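Local coordinates for versicolorin reductase (Brucella melitensis, PDB 4NIM), which probably acts as a short-chain dehydrogenase/reductase, using a nicotinamide adenine dinucleotide cofactor to oxidise or reduce a substrate on a Rossmann-fold scaffold, at residues 25-30 with 194-199; 119-124 with 170-175; 153-158 with 164-169. All blocks are in the same frame, centred on the assembly; numbering follows the deposited sequence. Where two conformers were deposited one is given.

Contact 1 of 3, residues 25-30 with 194-199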
# COMPACT_ATOMS: atom_id res chain seq x y z
N GLN A 25 4.62 2.98 -11.57
CA GLN A 25 6.06 2.93 -11.43
C GLN A 25 6.39 2.47 -10.00
O GLN A 25 5.49 2.24 -9.18
CB GLN A 25 6.64 4.31 -11.68
CG GLN A 25 5.97 5.41 -10.86
CD GLN A 25 6.40 6.79 -11.31
OE1 GLN A 25 7.10 6.94 -12.31
NE2 GLN A 25 5.97 7.81 -10.58
N GLY A 26 7.67 2.31 -9.73
CA GLY A 26 8.15 2.13 -8.37
C GLY A 26 7.61 0.87 -7.73
O GLY A 26 7.48 -0.17 -8.37
N LEU A 27 7.32 0.95 -6.44
CA LEU A 27 6.95 -0.26 -5.70
C LEU A 27 5.63 -0.88 -6.16
O LEU A 27 5.53 -2.10 -6.27
CB LEU A 27 6.92 0.02 -4.20
CG LEU A 27 6.36 -1.08 -3.30
CD1 LEU A 27 7.18 -2.35 -3.44
CD2 LEU A 27 6.33 -0.59 -1.84
N GLY A 28 4.64 -0.05 -6.47
CA GLY A 28 3.36 -0.59 -6.88
C GLY A 28 3.50 -1.36 -8.21
O GLY A 28 2.86 -2.39 -8.42
N ALA A 29 4.34 -0.86 -9.10
CA ALA A 29 4.53 -1.53 -10.41
C ALA A 29 5.29 -2.83 -10.24
O ALA A 29 4.95 -3.85 -10.88
CB ALA A 29 5.28 -0.64 -11.37
N ALA A 30 6.33 -2.79 -9.42
CA ALA A 30 7.09 -3.99 -9.08
C ALA A 30 6.17 -5.08 -8.49
O ALA A 30 6.27 -6.28 -8.84
CB ALA A 30 8.23 -3.66 -8.14
N LEU A 194 3.20 -3.53 6.04
CA LEU A 194 4.61 -3.69 5.80
C LEU A 194 5.24 -2.32 5.93
O LEU A 194 4.90 -1.40 5.17
CB LEU A 194 4.88 -4.31 4.42
CG LEU A 194 6.35 -4.67 4.20
CD1 LEU A 194 6.74 -5.88 5.04
CD2 LEU A 194 6.59 -4.96 2.71
N ASN A 195 6.14 -2.16 6.90
CA ASN A 195 6.62 -0.83 7.26
C ASN A 195 8.03 -0.68 6.71
O ASN A 195 8.99 -1.15 7.32
CB ASN A 195 6.57 -0.55 8.76
CG ASN A 195 5.15 -0.39 9.27
OD1 ASN A 195 4.31 -1.27 9.06
ND2 ASN A 195 4.89 0.70 9.99
N ILE A 196 8.13 0.03 5.61
CA ILE A 196 9.36 0.02 4.82
C ILE A 196 10.25 1.21 5.06
O ILE A 196 9.83 2.30 5.51
CB ILE A 196 9.09 -0.13 3.29
CG1 ILE A 196 8.28 1.04 2.73
CG2 ILE A 196 8.41 -1.45 3.00
CD1 ILE A 196 8.25 1.06 1.21
N GLY A 197 11.54 0.95 4.84
CA GLY A 197 12.55 2.00 4.77
C GLY A 197 12.46 2.77 3.46
O GLY A 197 11.46 2.70 2.76
N TRP A 198 13.51 3.50 3.15
CA TRP A 198 13.50 4.35 1.96
C TRP A 198 13.78 3.51 0.70
O TRP A 198 14.64 2.62 0.70
CB TRP A 198 14.54 5.45 2.10
CG TRP A 198 14.25 6.41 3.18
CD1 TRP A 198 15.07 6.75 4.20
CD2 TRP A 198 13.04 7.17 3.36
NE1 TRP A 198 14.47 7.70 5.01
CE2 TRP A 198 13.21 7.97 4.52
CE3 TRP A 198 11.83 7.26 2.65
CZ2 TRP A 198 12.22 8.83 4.99
CZ3 TRP A 198 10.83 8.12 3.14
CH2 TRP A 198 11.04 8.89 4.29
N MET A 199 13.06 3.81 -0.36
CA MET A 199 13.24 3.02 -1.58
C MET A 199 14.01 3.65 -2.70
O MET A 199 14.00 4.86 -2.89
CB MET A 199 11.90 2.59 -2.09
CG MET A 199 11.35 1.53 -1.14
SD MET A 199 10.18 0.60 -2.08
CE MET A 199 9.07 1.98 -2.36
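Leu27 and Met199 mark the nearest approach of the two backbones, with CA atoms 8.2 Å apart, so the gap between helix 26-37 and the end of strand 190-196 is bridged by side chains. At this point residues 25-30 lead from the loop at Gln25 into the first turn of the helix, where Ala30 N donates to Gly26 O. Residues 194-196 finish the strand, and the chain then turns through Gly197 and Trp198 to bring Met199 toward the start of the helix.

The contact is wholly apolar and centres on Leu27. The Met199 chain, bent at its last torsion (chi3 -64°), crosses the leucine at about a right angle and sets its terminal methyl CE 3.4 Å from Leu27 CB, a tight carbon-carbon approach. The sulfur lies close as well: SD is 3.9 Å from Leu27 CB. From the strand, Ile196 holds its CG1 arm extended (chi2 168°) and reaches out with CD1, which meets Leu27 CD2 tip to tip at 4.0 Å. One leucine branch is therefore approached by the methyl ends of both partners, since Met199 CE is also 3.8 Å from Leu27 CD2.

Gly26 and Gly28 belong to the glycine-rich Gly-x-x-x-Gly-x-Gly signature that receives the cofactor pyrophosphate in this family. Gly26 has a positive phi (62°), a conformation that favours glycine. Around the cluster, Val151 of strand 147-153 packs against both Leu27 and Ile196, Val237 of helix 234-245 touches Leu27 and Leu194, and strand 256-259 is hydrogen-bonded to Asn195 in the sheet.

Contact 2 of 3, residues 119-124 with 170-175. With EDO (1,2-ethanediol), chain B.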
# COMPACT_ATOMS: atom_id res chain seq x y z
N ARG A 119 -2.48 17.06 1.94
CA ARG A 119 -2.12 16.12 0.82
C ARG A 119 -1.54 14.81 1.40
O ARG A 119 -1.81 13.71 0.92
CB ARG A 119 -0.98 16.69 -0.07
CG ARG A 119 -1.34 17.72 -1.07
CD ARG A 119 -0.28 17.80 -2.18
NE ARG A 119 1.05 18.30 -1.79
CZ ARG A 119 1.31 19.57 -1.48
NH1 ARG A 119 0.34 20.48 -1.40
NH2 ARG A 119 2.54 19.93 -1.17
N LEU A 120 -0.62 14.95 2.33
CA LEU A 120 -0.03 13.77 2.98
C LEU A 120 -1.10 12.88 3.61
O LEU A 120 -1.15 11.67 3.32
CB LEU A 120 0.96 14.20 4.02
CG LEU A 120 2.32 14.64 3.42
CD1 LEU A 120 3.14 15.36 4.43
CD2 LEU A 120 3.14 13.45 2.91
N PHE A 121 -1.97 13.44 4.43
CA PHE A 121 -3.05 12.63 5.04
C PHE A 121 -4.03 12.10 4.00
O PHE A 121 -4.53 10.99 4.14
CB PHE A 121 -3.75 13.38 6.17
CG PHE A 121 -3.02 13.29 7.45
CD1 PHE A 121 -1.88 14.05 7.66
CD2 PHE A 121 -3.38 12.37 8.39
CE1 PHE A 121 -1.15 13.89 8.81
CE2 PHE A 121 -2.65 12.21 9.55
CZ PHE A 121 -1.52 12.98 9.75
N ALA A 122 -4.31 12.89 2.96
CA ALA A 122 -5.22 12.49 1.94
C ALA A 122 -4.71 11.23 1.20
O ALA A 122 -5.49 10.30 0.96
CB ALA A 122 -5.47 13.61 0.94
N VAL A 123 -3.43 11.20 0.86
CA VAL A 123 -2.90 10.09 0.05
C VAL A 123 -2.46 8.95 0.97
O VAL A 123 -2.69 7.81 0.66
CB VAL A 123 -1.71 10.51 -0.86
CG1 VAL A 123 -1.11 9.31 -1.61
CG2 VAL A 123 -2.17 11.58 -1.86
N ASN A 124 -1.86 9.28 2.12
CA ASN A 124 -1.22 8.23 2.94
C ASN A 124 -2.18 7.54 3.94
O ASN A 124 -1.88 6.43 4.40
CB ASN A 124 -0.01 8.75 3.68
CG ASN A 124 1.09 9.19 2.76
OD1 ASN A 124 1.15 8.77 1.60
ND2 ASN A 124 2.00 9.95 3.28
N LYS A 170 1.55 8.12 8.50
CA LYS A 170 1.91 6.69 8.61
C LYS A 170 1.56 6.06 9.96
O LYS A 170 1.12 4.91 10.01
CB LYS A 170 3.38 6.53 8.30
CG LYS A 170 3.72 7.06 6.91
CD LYS A 170 3.15 6.19 5.79
CE LYS A 170 3.46 6.75 4.42
NZ LYS A 170 3.14 5.84 3.23
N GLY A 171 1.65 6.82 11.06
CA GLY A 171 1.18 6.32 12.31
C GLY A 171 -0.30 6.11 12.32
O GLY A 171 -0.79 5.13 12.86
N ALA A 172 -1.03 7.00 11.66
CA ALA A 172 -2.45 6.81 11.54
C ALA A 172 -2.76 5.52 10.76
O ALA A 172 -3.68 4.77 11.12
CB ALA A 172 -3.10 7.98 10.82
N LEU A 173 -1.97 5.26 9.73
CA LEU A 173 -2.17 4.05 8.94
C LEU A 173 -1.96 2.75 9.75
O LEU A 173 -2.73 1.77 9.61
CB LEU A 173 -1.31 4.11 7.71
CG LEU A 173 -1.45 2.94 6.69
CD1 LEU A 173 -2.82 2.94 6.06
CD2 LEU A 173 -0.42 3.11 5.62
N ASP A 174 -0.92 2.71 10.55
CA ASP A 174 -0.67 1.56 11.44
C ASP A 174 -1.85 1.35 12.37
O ASP A 174 -2.28 0.21 12.55
CB ASP A 174 0.58 1.73 12.27
CG ASP A 174 1.87 1.70 11.47
OD1 ASP A 174 1.81 1.70 10.22
OD2 ASP A 174 2.97 1.62 12.14
N THR A 175 -2.31 2.41 13.04
CA THR A 175 -3.50 2.26 13.85
C THR A 175 -4.72 1.74 13.10
O THR A 175 -5.45 0.83 13.56
CB THR A 175 -3.84 3.56 14.58
OG1 THR A 175 -2.74 3.88 15.44
CG2 THR A 175 -5.11 3.39 15.37
C1 EDO B . 3.61 1.92 15.44
O1 EDO B . 3.14 0.83 14.61
C2 EDO B . 2.82 3.22 15.23
O2 EDO B . 1.50 3.24 15.82
O HOH W 1 0.44 5.40 3.20
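Asn124 and the far end of Lys170 meet between the two helices and are joined by a water, which donates to Asn124 O at 2.8 Å and accepts from Lys170 NZ at 2.7 Å. The lysine chain bends at chi2 (-70°) and then runs extended, carrying CE past the asparagine amide, 3.7 Å from Asn124 ND2, as the two side chains cross obliquely. Leu173 brings its methyl CD2 to 3.8 Å from Asn124 O, so an apolar group and the water share the surroundings of that carbonyl. Farther back along helix 114-142, Phe121 CE2 lies 4.4 Å from Ala172 CB, a looser apolar contact.

Asn124 and Lys170 match the asparagine and lysine of the Asn-Ser-Tyr-Lys tetrad of short-chain dehydrogenases, and a water held by the asparagine carbonyl and the lysine is consistent with the proton relay proposed for the family. A wider pi-type turn at 122-124 occurs where the asparagine sits.

The local helix axes run at 30° to each other, 10.0 Å apart. The Asn124 amide is fixed at both ends, OD1 by Leu103 N and ND2 by Ser169 OG. Phe121 stacks on Phe117 of its own helix. One turn beyond Lys170, Asp174 OD2 accepts from O1 of an ethanediol, probably from the crystallisation liquor, at 2.6 Å and is also bonded to Ser156 and Asn195, while OD1 pairs with Ser152 OG.

Contact 3 of 3, residues 153-158 with 164-169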
# COMPACT_ATOMS: atom_id res chain seq x y z
N SER A 153 5.50 2.87 6.92
CA SER A 153 6.88 3.33 6.96
C SER A 153 7.57 2.98 8.26
O SER A 153 6.94 2.89 9.32
CB SER A 153 6.87 4.85 6.74
OG SER A 153 8.17 5.41 6.84
N MET A 154 8.91 2.92 8.24
CA MET A 154 9.69 2.84 9.47
C MET A 154 9.57 4.11 10.29
O MET A 154 9.93 4.16 11.44
CB MET A 154 11.18 2.56 9.20
CG MET A 154 11.42 1.16 8.69
SD MET A 154 10.99 -0.19 9.83
CE MET A 154 12.17 -0.02 11.12
N SER A 155 9.08 5.18 9.65
CA SER A 155 8.85 6.45 10.30
C SER A 155 7.57 6.53 11.14
O SER A 155 7.33 7.54 11.86
CB SER A 155 8.81 7.55 9.22
OG SER A 155 10.02 7.68 8.56
N SER A 156 6.78 5.45 11.16
CA SER A 156 5.44 5.52 11.69
C SER A 156 5.34 5.57 13.21
O SER A 156 4.26 5.83 13.74
CB SER A 156 4.65 4.34 11.16
OG SER A 156 5.04 3.15 11.76
N MET A 157 6.42 5.28 13.93
CA MET A 157 6.37 5.40 15.36
C MET A 157 6.62 6.83 15.84
O MET A 157 6.09 7.23 16.85
CB MET A 157 7.37 4.44 16.02
CG MET A 157 7.52 4.68 17.49
SD MET A 157 8.49 3.36 18.25
CE MET A 157 7.50 1.92 17.91
N GLY A 158 7.45 7.59 15.13
CA GLY A 158 7.81 8.93 15.55
C GLY A 158 8.53 9.55 14.38
O GLY A 158 8.01 10.45 13.73
N ALA A 164 7.61 15.78 9.45
CA ALA A 164 6.72 15.61 10.57
C ALA A 164 5.35 15.11 10.19
O ALA A 164 4.87 14.17 10.83
CB ALA A 164 6.59 16.91 11.39
N ALA A 165 4.68 15.77 9.25
CA ALA A 165 3.31 15.39 8.93
C ALA A 165 3.27 14.01 8.25
O ALA A 165 2.33 13.20 8.51
CB ALA A 165 2.65 16.43 8.01
N TYR A 166 4.28 13.74 7.46
CA TYR A 166 4.42 12.42 6.78
C TYR A 166 4.44 11.31 7.82
O TYR A 166 3.71 10.33 7.71
CB TYR A 166 5.70 12.35 5.96
CG TYR A 166 6.11 10.96 5.48
CD1 TYR A 166 5.66 10.46 4.31
CD2 TYR A 166 6.98 10.17 6.25
CE1 TYR A 166 6.08 9.20 3.85
CE2 TYR A 166 7.35 8.90 5.87
CZ TYR A 166 6.92 8.44 4.66
OH TYR A 166 7.34 7.19 4.33
N CYS A 167 5.24 11.50 8.87
CA CYS A 167 5.38 10.45 9.90
C CYS A 167 4.03 10.22 10.57
O CYS A 167 3.58 9.09 10.65
CB CYS A 167 6.42 10.80 10.92
SG CYS A 167 8.08 10.92 10.21
N ALA A 168 3.37 11.31 10.99
CA ALA A 168 2.01 11.19 11.57
C ALA A 168 0.99 10.49 10.66
O ALA A 168 0.16 9.70 11.14
CB ALA A 168 1.51 12.59 12.03
N SER A 169 1.01 10.76 9.36
CA SER A 169 0.10 10.09 8.41
C SER A 169 0.29 8.57 8.38
O SER A 169 -0.68 7.84 8.24
CB SER A 169 0.21 10.67 6.98
OG SER A 169 1.41 10.28 6.31
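The polar meeting is between Ser153 and Tyr166: Ser153 OG lies at the edge of the phenol ring, near its plane, and 3.2 Å from Tyr166 OH. The tyrosine reaches it because CG stands anti to the backbone N (chi1 166°), which swings the ring from the helix toward the end of strand 147-153.

Hydrogen bonds within each segment surround this meeting. Ser155 N donates to Ser153 OG at 3.0 Å, nearly straight at 163°, forming an ST turn that fixes the serine hydroxyl as the chain leaves the strand. On the helix, Ser169 OG donates to Tyr166 O at 2.7 Å, tilted 19° from the carbonyl plane.

Ser153 and Tyr166 occupy the places of the serine and tyrosine of the short-chain dehydrogenase tetrad, and Tyr166 with Lys170 one turn later makes the Tyr-x-x-x-Lys signature. The hydroxyls brought together here probably line the substrate-carbonyl site, as in relatives of this family.

Van der Waals packing does the rest. Ser155 sits at the ring edge, with CB 3.9 Å from Tyr166 CE2 and its hydroxyl bonded to Gln160. The same Ser155 CB lies 3.6 Å from Cys167 SG. Cys167 pushes its CB against two loop carbonyls, 3.5 Å from Ser155 O and 3.2 Å from Gly158 O, as the loop curls past this side of the helix. There the backbones come closest, Ser156 and Cys167 having their CA atoms 5.2 Å apart. Asn124 of helix 114-142 also packs on Tyr166.

How the contacts relate
Contacts 2 and 3 share helix 164-183 and lie side by side, centres about 8 Å apart; contact 1 is about 16 Å from each. Along the chain they are nested: 153-158 with 164-169 falls inside the loop closed by 119-124 with 170-175, which falls inside that closed by 25-30 with 194-199. Asn195 of contact 1 ties them together, its ND2 probably bonded to both Asp174 of contact 2 and Ser153 O of contact 3. All belong to one parallel-sheet Rossmann domain: contact 1 joins the helix that follows the glycine-rich turn to strand 190-196, while contacts 2 and 3 bring together the probable tetrad at that distance from it.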